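Alpha-glucosidase (Pseudoalteromonas sp. K8, PDB 5HQA) hydrolyses alpha-glucosidic linkages as a calcium-binding family 97 glycoside hydrolase that is activated by chloride. Local coordinates at residues 489-494 and 527-532; 572-577 and 584-589; 613-618 and 654-659. All coordinates share one frame; numbering follows the deposited sequence.

Interaction 1: residues 489-494 and 527-532; sequences DFTPGI and IQMAAD
T491 and M529 lie side by side with their side chains pointing the same way. The threonine CB is 3.8 Å from M529 SD and also faces A531 CB. A first torsion of 75° holds OG1 between the backbone N and the carbonyl carbon, where it donates to F490 O at 2.8 Å within its own loop and brushes A531 CB. The other branch, CG2, reaches M529 SD at 3.7 Å. I494 CD1 packs on A531 CB at 3.9 Å. One direct hydrogen bond joins the two segments: A531 N donates to P492 O over 3.1 Å, at an N-H...O angle of 156°. Two waters add further links. One donates to D489 OD1 (2.7 Å) and accepts from T491 N and M529 N; the second accepts from F490 N and donates to Q528 OE1 (2.6 Å). Y266 OH also binds D489 OD1, while H436 and N434 hold OD2. The T491 side chain is about 6 Å from the bound acarbose unit, which places the contact beside the glycan pocket. Strand 527-529 pairs with strand 264-269 in the TIM-type barrel, I527 reaches across to strand 451-454, and P492 rests on L519 and Y520 of helix 513-522.

Interaction 2: residues 572-577 and 584-589; sequences RKERKR and DWYLGA
K573 lies over the indole of W585, its CB 3.5 Å above the centre of the six-membered ring, a CH-pi contact. The lysine CG is anti to the backbone N (chi1 -164°) and the chain beyond is extended, so that the methylenes continue across the ring fusion until CD is 3.5 Å from W585 NE1. Both polar ends finish on D606, K573 NZ in a salt bridge with OD2 and W585 NE1 donating to OD1. These bonds probably fix the rotation of the indole.

E574 differs in its first torsion. Its CG sits between the backbone N and the carbonyl carbon (chi1 69°); the extended chain beyond lies side by side with D584, pointing the same way, and OE2 receives D584 N at 3.1 Å from above the carboxylate plane, 67° out of it. E574 N donates to D584 O at 3.0 Å. E574 OE2 and D584 OD2 are 4.2 Å apart, a like-charge approach that R657, in a salt bridge with D584 OD1, and A660 N, bonded to OD2, would probably ease. A water donates to E574 OE1 and D584 OD1 and accepts from Y586 OH at 2.6 Å, lying in the plane of the tyrosine ring at its edge.

R572 and Y586 form the antiparallel hydrogen-bonded pair (Y586 N to R572 O 2.8 Å); K573 and W585, on the opposite face, form the adjacent non-hydrogen-bonded pair. Such alternation marks antiparallel strands; because 567-574 and 585-591 are consecutive in the chain, they form a beta hairpin of the C-terminal antiparallel sheet.

Interaction 3: residues 613-618 and 654-659; sequences AHIYKD and TAIRFK
H614 with R657 and Y616 with A655 are the hydrogen-bonded pairs of two antiparallel strands whose axes come within 4.5 Å of each other at 170°. They lie side by side in the six-stranded antiparallel sheet of the C-terminal region. Y616 N to A655 O and H614 N to R657 O are both 2.7 Å. On one face, I615 and I656 run alongside each other, I656 CG2 lying 4.0 Å from I615 CG1 and equally near A613 CB, which in turn is 3.8 Å from F658 CE1. Farther along, T654 OG1 is bonded to a water that accepts from D618 N, bridging the strands beyond the last direct bonds, while T654 CG2 lies 3.5 Å from Y616 O. An alanine here would probably leave that water without its mate on this strand and open a gap beside I615 CG2. On the other face, R657 extends to a salt bridge with D549. The first torsion of Y616 (-58°) places CG beside its own backbone N, and the ring presents its edge to A655 O, in plane, with CD1 3.5 Å away. At its far end, Y616 OH stands 3.1 Å above the plane of the H614 ring, offset toward the rim.

From the N terminus, the chain reaches interaction 1 first, which closes a loop of 32 residues containing helix 513-522 and joins it to the last strand of the barrel. Interaction 2 then closes a hairpin, with six residues between its segments, and interaction 3 a longer excursion that includes strands 631-638 and 643-648. The three follow in series; none nests or crosses. Interactions 2 and 3 share one sheet and touch where W585 O meets F658 N, a probable hydrogen bond. Interaction 1 stays about 7 Å from interaction 2 at the nearest atoms, but helix 513-522 links barrel and sheet: P492, Y616 and A655 all pack on it.

Interaction 1: residues 489-494 and 527-532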
ATOM      1  N   ASP A 489      -4.925  -1.576  -3.834  1.00 10.88           N
ATOM      2  CA  ASP A 489      -6.113  -2.041  -4.553  1.00 10.63           C
ATOM      3  C   ASP A 489      -7.348  -1.550  -3.795  1.00 13.02           C
ATOM      4  O   ASP A 489      -7.934  -2.256  -2.972  1.00 14.84           O
ATOM      5  CB  ASP A 489      -6.088  -3.567  -4.667  1.00 12.83           C
ATOM      6  CG  ASP A 489      -7.233  -4.131  -5.520  1.00 17.76           C
ATOM      7  OD1 ASP A 489      -7.538  -3.550  -6.594  1.00 19.04           O
ATOM      8  OD2 ASP A 489      -7.811  -5.183  -5.122  1.00 14.97           O
ATOM      9  N   PHE A 490      -7.744  -0.300  -4.077  1.00 11.66           N
ATOM     10  CA  PHE A 490      -8.874   0.330  -3.387  1.00 11.79           C
ATOM     11  C   PHE A 490     -10.226  -0.085  -3.967  1.00 11.48           C
ATOM     12  O   PHE A 490     -11.247   0.009  -3.270  1.00 11.14           O
ATOM     13  CB  PHE A 490      -8.727   1.860  -3.452  1.00 10.75           C
ATOM     14  CG  PHE A 490      -9.795   2.609  -2.694  1.00 10.32           C
ATOM     15  CD1 PHE A 490      -9.626   2.907  -1.348  1.00  9.78           C
ATOM     16  CD2 PHE A 490     -10.973   3.006  -3.328  1.00 10.46           C
ATOM     17  CE1 PHE A 490     -10.616   3.583  -0.637  1.00 10.39           C
ATOM     18  CE2 PHE A 490     -11.975   3.681  -2.626  1.00 11.23           C
ATOM     19  CZ  PHE A 490     -11.793   3.966  -1.277  1.00 12.63           C
ATOM     20  N   THR A 491     -10.239  -0.573  -5.210  1.00 12.73           N
ATOM     21  CA  THR A 491     -11.392  -0.836  -6.079  1.00 12.03           C
ATOM     22  C   THR A 491     -12.262   0.417  -6.198  1.00 12.89           C
ATOM     23  O   THR A 491     -13.388   0.458  -5.685  1.00 11.86           O
ATOM     24  CB  THR A 491     -12.207  -2.061  -5.616  1.00 13.81           C
ATOM     25  OG1 THR A 491     -12.994  -1.761  -4.460  1.00 14.07           O
ATOM     26  CG2 THR A 491     -11.289  -3.246  -5.303  1.00 12.77           C
ATOM     27  N   PRO A 492     -11.789   1.447  -6.901  1.00 12.25           N
ATOM     28  CA  PRO A 492     -12.573   2.673  -7.076  1.00 11.42           C
ATOM     29  C   PRO A 492     -13.691   2.479  -8.098  1.00 13.64           C
ATOM     30  O   PRO A 492     -13.859   1.411  -8.687  1.00 13.55           O
ATOM     31  CB  PRO A 492     -11.530   3.668  -7.580  1.00 11.68           C
ATOM     32  CG  PRO A 492     -10.585   2.822  -8.351  1.00 14.95           C
ATOM     33  CD  PRO A 492     -10.479   1.538  -7.570  1.00 12.43           C
ATOM     34  N   GLY A 493     -14.470   3.543  -8.297  1.00 13.30           N
ATOM     35  CA  GLY A 493     -15.367   3.601  -9.441  1.00 11.38           C
ATOM     36  C   GLY A 493     -16.795   3.142  -9.214  1.00 13.39           C
ATOM     37  O   GLY A 493     -17.409   2.571 -10.119  1.00 13.68           O
ATOM     38  N   ILE A 494     -17.360   3.391  -8.037  1.00 12.36           N
ATOM     39  CA  ILE A 494     -18.769   3.064  -7.817  1.00 12.32           C
ATOM     40  C   ILE A 494     -19.622   4.182  -8.404  1.00 14.03           C
ATOM     41  O   ILE A 494     -19.497   5.348  -8.013  1.00 15.20           O
ATOM     42  CB  ILE A 494     -19.071   2.849  -6.323  1.00 12.39           C
ATOM     43  CG1 ILE A 494     -18.333   1.613  -5.797  1.00 11.23           C
ATOM     44  CG2 ILE A 494     -20.573   2.682  -6.091  1.00 12.21           C
ATOM     45  CD1 ILE A 494     -18.709   0.321  -6.519  1.00 11.63           C
ATOM     46  N   ILE A 527      -2.861  -2.127 -11.080  1.00 11.21           N
ATOM     47  CA  ILE A 527      -4.162  -2.613 -11.520  1.00 13.58           C
ATOM     48  C   ILE A 527      -5.220  -1.799 -10.794  1.00 13.63           C
ATOM     49  O   ILE A 527      -5.111  -1.559  -9.588  1.00 12.74           O
ATOM     50  CB  ILE A 527      -4.356  -4.128 -11.298  1.00 13.45           C
ATOM     51  CG1 ILE A 527      -4.137  -4.525  -9.840  1.00 13.76           C
ATOM     52  CG2 ILE A 527      -3.436  -4.925 -12.226  1.00 14.65           C
ATOM     53  CD1 ILE A 527      -4.612  -5.943  -9.536  1.00 15.63           C
ATOM     54  N   GLN A 528      -6.205  -1.328 -11.547  1.00 12.54           N
ATOM     55  CA  GLN A 528      -7.293  -0.520 -11.027  1.00 12.81           C
ATOM     56  C   GLN A 528      -8.595  -1.211 -11.387  1.00 12.71           C
ATOM     57  O   GLN A 528      -8.824  -1.540 -12.555  1.00 12.09           O
ATOM     58  CB  GLN A 528      -7.268   0.897 -11.614  1.00 13.57           C
ATOM     59  CG  GLN A 528      -6.064   1.764 -11.164  1.00 13.06           C
ATOM     60  CD  GLN A 528      -6.249   2.357  -9.766  1.00 17.88           C
ATOM     61  OE1 GLN A 528      -7.082   1.895  -8.979  1.00 18.99           O
ATOM     62  NE2 GLN A 528      -5.464   3.381  -9.452  1.00 17.03           N
ATOM     63  N   MET A 529      -9.437  -1.445 -10.396  1.00 10.91           N
ATOM     64  CA  MET A 529     -10.737  -2.029 -10.670  1.00 11.17           C
ATOM     65  C   MET A 529     -11.725  -0.939 -11.032  1.00 13.08           C
ATOM     66  O   MET A 529     -11.681   0.161 -10.480  1.00 14.03           O
ATOM     67  CB  MET A 529     -11.250  -2.812  -9.462  1.00 11.79           C
ATOM     68  CG  MET A 529     -12.366  -3.771  -9.814  1.00 12.67           C
ATOM     69  SD  MET A 529     -12.869  -4.664  -8.330  1.00 15.31           S
ATOM     70  CE  MET A 529     -13.904  -5.939  -9.060  1.00 15.88           C
ATOM     71  N   ALA A 530     -12.595  -1.243 -11.983  1.00 11.84           N
ATOM     72  CA  ALA A 530     -13.878  -0.560 -12.095  1.00 12.10           C
ATOM     73  C   ALA A 530     -14.837  -1.447 -11.317  1.00 13.59           C
ATOM     74  O   ALA A 530     -15.310  -2.464 -11.824  1.00 14.13           O
ATOM     75  CB  ALA A 530     -14.296  -0.370 -13.548  1.00 12.33           C
ATOM     76  N   ALA A 531     -15.095  -1.072 -10.063  1.00 11.38           N
ATOM     77  CA  ALA A 531     -15.670  -1.981  -9.080  1.00 11.33           C
ATOM     78  C   ALA A 531     -17.166  -2.224  -9.246  1.00 12.97           C
ATOM     79  O   ALA A 531     -17.676  -3.204  -8.686  1.00 14.32           O
ATOM     80  CB  ALA A 531     -15.411  -1.436  -7.673  1.00 11.67           C
ATOM     81  N   ASP A 532     -17.886  -1.379  -9.987  1.00 12.20           N
ATOM     82  CA  ASP A 532     -19.341  -1.447  -9.947  1.00 12.29           C
ATOM     83  C   ASP A 532     -19.881  -2.546 -10.864  1.00 15.25           C
ATOM     84  O   ASP A 532     -19.162  -3.144 -11.668  1.00 14.26           O
ATOM     85  CB  ASP A 532     -19.946  -0.105 -10.347  1.00 13.58           C
ATOM     86  CG  ASP A 532     -21.254   0.186  -9.638  1.00 14.86           C
ATOM     87  OD1 ASP A 532     -21.914  -0.765  -9.153  1.00 14.96           O
ATOM     88  OD2 ASP A 532     -21.629   1.379  -9.577  1.00 15.10           O
TER
HETATM   89  O   HOH W   1      -8.386  -1.181  -7.513  1.00 12.14           O
HETATM   90  O   HOH W   2      -6.891   1.058  -6.524  1.00 18.05           O

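Interaction 2: residues 572-577 and 584-589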
ATOM      1  N   ARG A 572      -0.181  13.114 -13.063  1.00 13.47           N
ATOM      2  CA  ARG A 572       0.658  12.000 -13.493  1.00 12.99           C
ATOM      3  C   ARG A 572       0.700  11.938 -15.015  1.00 14.52           C
ATOM      4  O   ARG A 572      -0.309  12.187 -15.683  1.00 13.97           O
ATOM      5  CB  ARG A 572       0.158  10.653 -12.941  1.00 12.70           C
ATOM      6  CG  ARG A 572      -0.094  10.618 -11.444  1.00 12.25           C
ATOM      7  CD  ARG A 572      -0.502   9.218 -11.020  1.00 12.13           C
ATOM      8  NE  ARG A 572      -1.091   9.161  -9.681  1.00 12.04           N
ATOM      9  CZ  ARG A 572      -0.459   8.731  -8.591  1.00 13.97           C
ATOM     10  NH1 ARG A 572       0.809   8.331  -8.663  1.00 13.73           N
ATOM     11  NH2 ARG A 572      -1.098   8.694  -7.421  1.00 11.34           N
ATOM     12  N   LYS A 573       1.864  11.594 -15.555  1.00 13.93           N
ATOM     13  CA  LYS A 573       2.053  11.475 -16.995  1.00 14.50           C
ATOM     14  C   LYS A 573       2.093  10.000 -17.367  1.00 16.24           C
ATOM     15  O   LYS A 573       2.843   9.229 -16.764  1.00 14.73           O
ATOM     16  CB  LYS A 573       3.344  12.167 -17.445  1.00 15.03           C
ATOM     17  CG  LYS A 573       3.392  12.405 -18.947  1.00 15.65           C
ATOM     18  CD  LYS A 573       4.719  13.046 -19.384  1.00 17.50           C
ATOM     19  CE  LYS A 573       4.689  13.366 -20.876  1.00 19.70           C
ATOM     20  NZ  LYS A 573       5.962  13.978 -21.351  1.00 21.91           N
ATOM     21  N   GLU A 574       1.293   9.614 -18.362  1.00 16.14           N
ATOM     22  CA  GLU A 574       1.155   8.202 -18.683  1.00 15.85           C
ATOM     23  C   GLU A 574       2.465   7.639 -19.212  1.00 16.67           C
ATOM     24  O   GLU A 574       3.220   8.320 -19.911  1.00 17.01           O
ATOM     25  CB  GLU A 574       0.051   7.996 -19.714  1.00 15.53           C
ATOM     26  CG  GLU A 574       0.402   8.539 -21.063  1.00 16.18           C
ATOM     27  CD  GLU A 574      -0.768   8.523 -22.018  1.00 21.36           C
ATOM     28  OE1 GLU A 574      -1.884   8.157 -21.578  1.00 20.25           O
ATOM     29  OE2 GLU A 574      -0.570   8.888 -23.194  1.00 19.03           O
ATOM     30  N   ARG A 575       2.743   6.388 -18.863  1.00 16.73           N
ATOM     31  CA  ARG A 575       3.884   5.698 -19.440  1.00 17.62           C
ATOM     32  C   ARG A 575       3.533   5.199 -20.837  1.00 20.56           C
ATOM     33  O   ARG A 575       2.420   4.723 -21.078  1.00 18.94           O
ATOM     34  CB  ARG A 575       4.306   4.526 -18.557  1.00 16.87           C
ATOM     35  CG  ARG A 575       5.473   3.729 -19.134  1.00 21.97           C
ATOM     36  CD  ARG A 575       6.549   3.581 -18.104  1.00 24.61           C
ATOM     37  NE  ARG A 575       7.654   2.726 -18.522  1.00 24.22           N
ATOM     38  CZ  ARG A 575       8.385   2.021 -17.666  1.00 20.72           C
ATOM     39  NH1 ARG A 575       8.099   2.072 -16.373  1.00 18.39           N
ATOM     40  NH2 ARG A 575       9.381   1.261 -18.096  1.00 20.55           N
ATOM     41  N   LYS A 576       4.489   5.310 -21.761  1.00 20.91           N
ATOM     42  CA  LYS A 576       4.301   4.790 -23.115  1.00 22.99           C
ATOM     43  C   LYS A 576       4.305   3.267 -23.082  1.00 23.34           C
ATOM     44  O   LYS A 576       5.328   2.641 -22.782  1.00 23.79           O
ATOM     45  CB  LYS A 576       5.383   5.314 -24.052  1.00 22.30           C
ATOM     46  CG  LYS A 576       5.299   4.711 -25.440  1.00 25.35           C
ATOM     47  CD  LYS A 576       6.337   5.321 -26.352  1.00 31.27           C
ATOM     48  CE  LYS A 576       6.255   4.709 -27.735  1.00 41.29           C
ATOM     49  NZ  LYS A 576       7.123   5.440 -28.709  1.00 48.53           N
ATOM     50  N   ARG A 577       3.160   2.674 -23.406  1.00 24.89           N
ATOM     51  CA  ARG A 577       2.922   1.245 -23.270  1.00 31.93           C
ATOM     52  C   ARG A 577       1.534   0.944 -23.816  1.00 38.06           C
ATOM     53  O   ARG A 577       0.604   1.722 -23.575  1.00 36.70           O
ATOM     54  CB  ARG A 577       3.020   0.805 -21.801  1.00 36.75           C
ATOM     55  CG  ARG A 577       3.044  -0.706 -21.611  1.00 48.18           C
ATOM     56  CD  ARG A 577       2.636  -1.183 -20.193  1.00 53.06           C
ATOM     57  NE  ARG A 577       2.739  -2.644 -20.109  1.00 53.69           N
ATOM     58  CZ  ARG A 577       3.627  -3.300 -19.365  1.00 54.31           C
ATOM     59  NH1 ARG A 577       4.475  -2.626 -18.599  1.00 52.69           N
ATOM     60  NH2 ARG A 577       3.656  -4.629 -19.372  1.00 53.92           N
ATOM     61  N   ASP A 584      -0.032  11.918 -22.808  1.00 19.08           N
ATOM     62  CA  ASP A 584      -1.113  12.512 -22.027  1.00 17.22           C
ATOM     63  C   ASP A 584      -0.748  12.626 -20.549  1.00 19.07           C
ATOM     64  O   ASP A 584      -0.079  11.753 -19.983  1.00 16.90           O
ATOM     65  CB  ASP A 584      -2.395  11.693 -22.158  1.00 16.21           C
ATOM     66  CG  ASP A 584      -3.027  11.812 -23.520  1.00 18.18           C
ATOM     67  OD1 ASP A 584      -4.123  11.236 -23.699  1.00 18.61           O
ATOM     68  OD2 ASP A 584      -2.436  12.479 -24.404  1.00 19.65           O
ATOM     69  N   TRP A 585      -1.209  13.711 -19.930  1.00 17.44           N
ATOM     70  CA  TRP A 585      -1.189  13.896 -18.487  1.00 16.05           C
ATOM     71  C   TRP A 585      -2.588  13.685 -17.927  1.00 16.41           C
ATOM     72  O   TRP A 585      -3.592  13.850 -18.623  1.00 15.63           O
ATOM     73  CB  TRP A 585      -0.710  15.298 -18.109  1.00 15.57           C
ATOM     74  CG  TRP A 585       0.766  15.516 -18.204  1.00 17.50           C
ATOM     75  CD1 TRP A 585       1.480  15.878 -19.314  1.00 19.15           C
ATOM     76  CD2 TRP A 585       1.706  15.428 -17.131  1.00 17.12           C
ATOM     77  NE1 TRP A 585       2.815  16.009 -18.997  1.00 18.15           N
ATOM     78  CE2 TRP A 585       2.978  15.737 -17.663  1.00 16.32           C
ATOM     79  CE3 TRP A 585       1.597  15.111 -15.768  1.00 17.05           C
ATOM     80  CZ2 TRP A 585       4.132  15.735 -16.882  1.00 15.78           C
ATOM     81  CZ3 TRP A 585       2.749  15.104 -14.994  1.00 15.97           C
ATOM     82  CH2 TRP A 585       3.999  15.417 -15.557  1.00 17.28           C
ATOM     83  N   TYR A 586      -2.641  13.330 -16.647  1.00 13.59           N
ATOM     84  CA  TYR A 586      -3.898  13.146 -15.940  1.00 13.77           C
ATOM     85  C   TYR A 586      -3.816  13.843 -14.593  1.00 14.51           C
ATOM     86  O   TYR A 586      -2.739  13.952 -14.008  1.00 15.30           O
ATOM     87  CB  TYR A 586      -4.207  11.663 -15.743  1.00 14.53           C
ATOM     88  CG  TYR A 586      -4.688  11.002 -17.009  1.00 14.42           C
ATOM     89  CD1 TYR A 586      -3.793  10.649 -18.019  1.00 15.33           C
ATOM     90  CD2 TYR A 586      -6.040  10.751 -17.203  1.00 14.66           C
ATOM     91  CE1 TYR A 586      -4.242  10.061 -19.194  1.00 16.36           C
ATOM     92  CE2 TYR A 586      -6.495  10.158 -18.362  1.00 15.43           C
ATOM     93  CZ  TYR A 586      -5.596   9.819 -19.352  1.00 16.69           C
ATOM     94  OH  TYR A 586      -6.060   9.227 -20.499  1.00 16.65           O
ATOM     95  N   LEU A 587      -4.955  14.319 -14.103  1.00 13.08           N
ATOM     96  CA  LEU A 587      -5.003  14.937 -12.789  1.00 13.06           C
ATOM     97  C   LEU A 587      -6.177  14.369 -12.004  1.00 15.19           C
ATOM     98  O   LEU A 587      -7.253  14.128 -12.563  1.00 15.06           O
ATOM     99  CB  LEU A 587      -5.119  16.472 -12.897  1.00 13.36           C
ATOM    100  CG  LEU A 587      -5.219  17.267 -11.591  1.00 14.67           C
ATOM    101  CD1 LEU A 587      -4.552  18.625 -11.742  1.00 14.83           C
ATOM    102  CD2 LEU A 587      -6.676  17.431 -11.145  1.00 12.49           C
ATOM    103  N   GLY A 588      -5.970  14.158 -10.712  1.00 11.42           N
ATOM    104  CA  GLY A 588      -7.074  13.829  -9.835  1.00 12.15           C
ATOM    105  C   GLY A 588      -6.964  14.642  -8.562  1.00 14.44           C
ATOM    106  O   GLY A 588      -5.860  14.851  -8.044  1.00 12.49           O
ATOM    107  N   ALA A 589      -8.094  15.133  -8.059  1.00 13.88           N
ATOM    108  CA  ALA A 589      -8.122  15.858  -6.795  1.00 11.74           C
ATOM    109  C   ALA A 589      -9.332  15.395  -5.996  1.00 12.82           C
ATOM    110  O   ALA A 589     -10.390  15.135  -6.571  1.00 13.06           O
ATOM    111  CB  ALA A 589      -8.181  17.376  -7.020  1.00 11.26           C
TER
HETATM  112  O   HOH W   3      -4.377   8.815 -22.504  1.00 16.92           O

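Interaction 3: residues 613-618 and 654-659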
ATOM      1  N   ALA A 613      -7.840  19.687 -22.324  1.00 19.03           N
ATOM      2  CA  ALA A 613      -8.258  19.173 -21.030  1.00 18.10           C
ATOM      3  C   ALA A 613      -9.686  18.655 -21.119  1.00 21.48           C
ATOM      4  O   ALA A 613     -10.584  19.359 -21.590  1.00 22.59           O
ATOM      5  CB  ALA A 613      -8.154  20.261 -19.966  1.00 18.02           C
ATOM      6  N   HIS A 614      -9.892  17.422 -20.678  1.00 16.41           N
ATOM      7  CA  HIS A 614     -11.216  16.816 -20.591  1.00 16.41           C
ATOM      8  C   HIS A 614     -11.505  16.754 -19.096  1.00 17.37           C
ATOM      9  O   HIS A 614     -10.938  15.923 -18.382  1.00 15.96           O
ATOM     10  CB  HIS A 614     -11.232  15.449 -21.266  1.00 20.51           C
ATOM     11  CG  HIS A 614     -12.588  15.010 -21.717  1.00 33.34           C
ATOM     12  ND1 HIS A 614     -12.798  13.840 -22.415  1.00 38.24           N
ATOM     13  CD2 HIS A 614     -13.807  15.582 -21.568  1.00 37.02           C
ATOM     14  CE1 HIS A 614     -14.089  13.708 -22.675  1.00 39.00           C
ATOM     15  NE2 HIS A 614     -14.723  14.752 -22.172  1.00 36.34           N
ATOM     16  N   ILE A 615     -12.329  17.678 -18.612  1.00 15.76           N
ATOM     17  CA  ILE A 615     -12.467  17.948 -17.183  1.00 15.13           C
ATOM     18  C   ILE A 615     -13.765  17.323 -16.691  1.00 16.73           C
ATOM     19  O   ILE A 615     -14.839  17.638 -17.207  1.00 18.03           O
ATOM     20  CB  ILE A 615     -12.455  19.459 -16.901  1.00 15.86           C
ATOM     21  CG1 ILE A 615     -11.137  20.089 -17.356  1.00 16.82           C
ATOM     22  CG2 ILE A 615     -12.722  19.733 -15.431  1.00 16.00           C
ATOM     23  CD1 ILE A 615     -11.197  21.595 -17.451  1.00 17.62           C
ATOM     24  N   TYR A 616     -13.669  16.437 -15.698  1.00 14.25           N
ATOM     25  CA  TYR A 616     -14.828  15.817 -15.063  1.00 14.07           C
ATOM     26  C   TYR A 616     -14.878  16.351 -13.639  1.00 17.09           C
ATOM     27  O   TYR A 616     -14.011  16.023 -12.824  1.00 15.89           O
ATOM     28  CB  TYR A 616     -14.716  14.290 -15.062  1.00 14.37           C
ATOM     29  CG  TYR A 616     -14.579  13.635 -16.426  1.00 15.76           C
ATOM     30  CD1 TYR A 616     -13.374  13.688 -17.134  1.00 14.39           C
ATOM     31  CD2 TYR A 616     -15.641  12.933 -16.990  1.00 14.80           C
ATOM     32  CE1 TYR A 616     -13.247  13.078 -18.380  1.00 16.90           C
ATOM     33  CE2 TYR A 616     -15.525  12.318 -18.229  1.00 15.40           C
ATOM     34  CZ  TYR A 616     -14.329  12.394 -18.920  1.00 16.25           C
ATOM     35  OH  TYR A 616     -14.221  11.780 -20.146  1.00 18.23           O
ATOM     36  N   LYS A 617     -15.879  17.174 -13.332  1.00 14.34           N
ATOM     37  CA  LYS A 617     -15.894  17.862 -12.049  1.00 14.10           C
ATOM     38  C   LYS A 617     -17.300  17.865 -11.468  1.00 16.18           C
ATOM     39  O   LYS A 617     -18.292  17.588 -12.155  1.00 14.91           O
ATOM     40  CB  LYS A 617     -15.389  19.301 -12.183  1.00 14.72           C
ATOM     41  CG  LYS A 617     -16.157  20.116 -13.218  1.00 16.62           C
ATOM     42  CD  LYS A 617     -15.697  21.563 -13.214  1.00 20.85           C
ATOM     43  CE  LYS A 617     -15.978  22.234 -14.538  1.00 29.01           C
ATOM     44  NZ  LYS A 617     -15.792  23.709 -14.459  1.00 34.49           N
ATOM     45  N   ASP A 618     -17.364  18.192 -10.177  1.00 13.90           N
ATOM     46  CA  ASP A 618     -18.640  18.326  -9.493  1.00 13.66           C
ATOM     47  C   ASP A 618     -19.483  19.393 -10.162  1.00 16.71           C
ATOM     48  O   ASP A 618     -18.990  20.479 -10.484  1.00 15.73           O
ATOM     49  CB  ASP A 618     -18.417  18.690  -8.027  1.00 13.28           C
ATOM     50  CG  ASP A 618     -17.752  17.574  -7.245  1.00 17.68           C
ATOM     51  OD1 ASP A 618     -16.722  17.830  -6.581  1.00 16.63           O
ATOM     52  OD2 ASP A 618     -18.263  16.436  -7.301  1.00 15.08           O
ATOM     53  N   THR A 654     -12.263  16.074  -8.704  1.00 12.34           N
ATOM     54  CA  THR A 654     -12.161  16.403 -10.119  1.00 12.96           C
ATOM     55  C   THR A 654     -11.163  15.452 -10.752  1.00 15.25           C
ATOM     56  O   THR A 654     -10.125  15.145 -10.155  1.00 15.09           O
ATOM     57  CB  THR A 654     -11.718  17.860 -10.351  1.00 17.82           C
ATOM     58  OG1 THR A 654     -12.775  18.740  -9.959  1.00 24.78           O
ATOM     59  CG2 THR A 654     -11.429  18.122 -11.822  1.00 15.15           C
ATOM     60  N   ALA A 655     -11.496  14.970 -11.948  1.00 12.87           N
ATOM     61  CA  ALA A 655     -10.615  14.131 -12.744  1.00 12.21           C
ATOM     62  C   ALA A 655     -10.432  14.793 -14.097  1.00 14.97           C
ATOM     63  O   ALA A 655     -11.405  15.273 -14.692  1.00 14.78           O
ATOM     64  CB  ALA A 655     -11.200  12.725 -12.921  1.00 12.14           C
ATOM     65  N   ILE A 656      -9.193  14.834 -14.589  1.00 13.09           N
ATOM     66  CA  ILE A 656      -8.901  15.507 -15.850  1.00 13.44           C
ATOM     67  C   ILE A 656      -8.001  14.631 -16.701  1.00 15.63           C
ATOM     68  O   ILE A 656      -6.993  14.109 -16.214  1.00 15.20           O
ATOM     69  CB  ILE A 656      -8.231  16.874 -15.637  1.00 14.60           C
ATOM     70  CG1 ILE A 656      -9.069  17.740 -14.701  1.00 15.24           C
ATOM     71  CG2 ILE A 656      -8.014  17.575 -16.990  1.00 14.39           C
ATOM     72  CD1 ILE A 656      -8.442  19.073 -14.434  1.00 16.01           C
ATOM     73  N   ARG A 657      -8.348  14.493 -17.976  1.00 15.94           N
ATOM     74  CA  ARG A 657      -7.432  13.976 -18.981  1.00 14.58           C
ATOM     75  C   ARG A 657      -6.905  15.155 -19.791  1.00 15.14           C
ATOM     76  O   ARG A 657      -7.687  15.897 -20.390  1.00 17.86           O
ATOM     77  CB  ARG A 657      -8.118  12.966 -19.903  1.00 15.40           C
ATOM     78  CG  ARG A 657      -7.241  12.567 -21.070  1.00 15.58           C
ATOM     79  CD  ARG A 657      -7.918  11.594 -22.009  1.00 16.92           C
ATOM     80  NE  ARG A 657      -7.004  11.282 -23.107  1.00 18.77           N
ATOM     81  CZ  ARG A 657      -7.342  10.597 -24.194  1.00 21.07           C
ATOM     82  NH1 ARG A 657      -8.584  10.150 -24.337  1.00 20.16           N
ATOM     83  NH2 ARG A 657      -6.436  10.365 -25.139  1.00 20.54           N
ATOM     84  N   PHE A 658      -5.587  15.347 -19.786  1.00 15.15           N
ATOM     85  CA  PHE A 658      -4.944  16.353 -20.628  1.00 15.79           C
ATOM     86  C   PHE A 658      -4.481  15.635 -21.886  1.00 19.27           C
ATOM     87  O   PHE A 658      -3.417  15.008 -21.900  1.00 19.41           O
ATOM     88  CB  PHE A 658      -3.783  17.023 -19.902  1.00 17.13           C
ATOM     89  CG  PHE A 658      -4.201  17.817 -18.709  1.00 16.62           C
ATOM     90  CD1 PHE A 658      -4.641  19.125 -18.857  1.00 17.68           C
ATOM     91  CD2 PHE A 658      -4.157  17.260 -17.440  1.00 14.52           C
ATOM     92  CE1 PHE A 658      -5.031  19.868 -17.754  1.00 17.39           C
ATOM     93  CE2 PHE A 658      -4.549  17.992 -16.327  1.00 15.30           C
ATOM     94  CZ  PHE A 658      -4.985  19.298 -16.485  1.00 17.00           C
ATOM     95  N   LYS A 659      -5.287  15.715 -22.938  1.00 16.96           N
ATOM     96  CA  LYS A 659      -4.992  14.996 -24.171  1.00 17.59           C
ATOM     97  C   LYS A 659      -4.021  15.823 -25.006  1.00 20.58           C
ATOM     98  O   LYS A 659      -4.364  16.919 -25.459  1.00 20.38           O
ATOM     99  CB  LYS A 659      -6.281  14.715 -24.931  1.00 18.10           C
ATOM    100  CG  LYS A 659      -6.090  14.020 -26.252  1.00 23.97           C
ATOM    101  CD  LYS A 659      -7.439  13.937 -26.958  1.00 30.51           C
ATOM    102  CE  LYS A 659      -7.416  12.925 -28.078  1.00 38.41           C
ATOM    103  NZ  LYS A 659      -8.778  12.776 -28.661  0.71 41.76           N
TER
HETATM  104  O   HOH W   4     -15.129  19.193  -8.614  1.00 14.00           O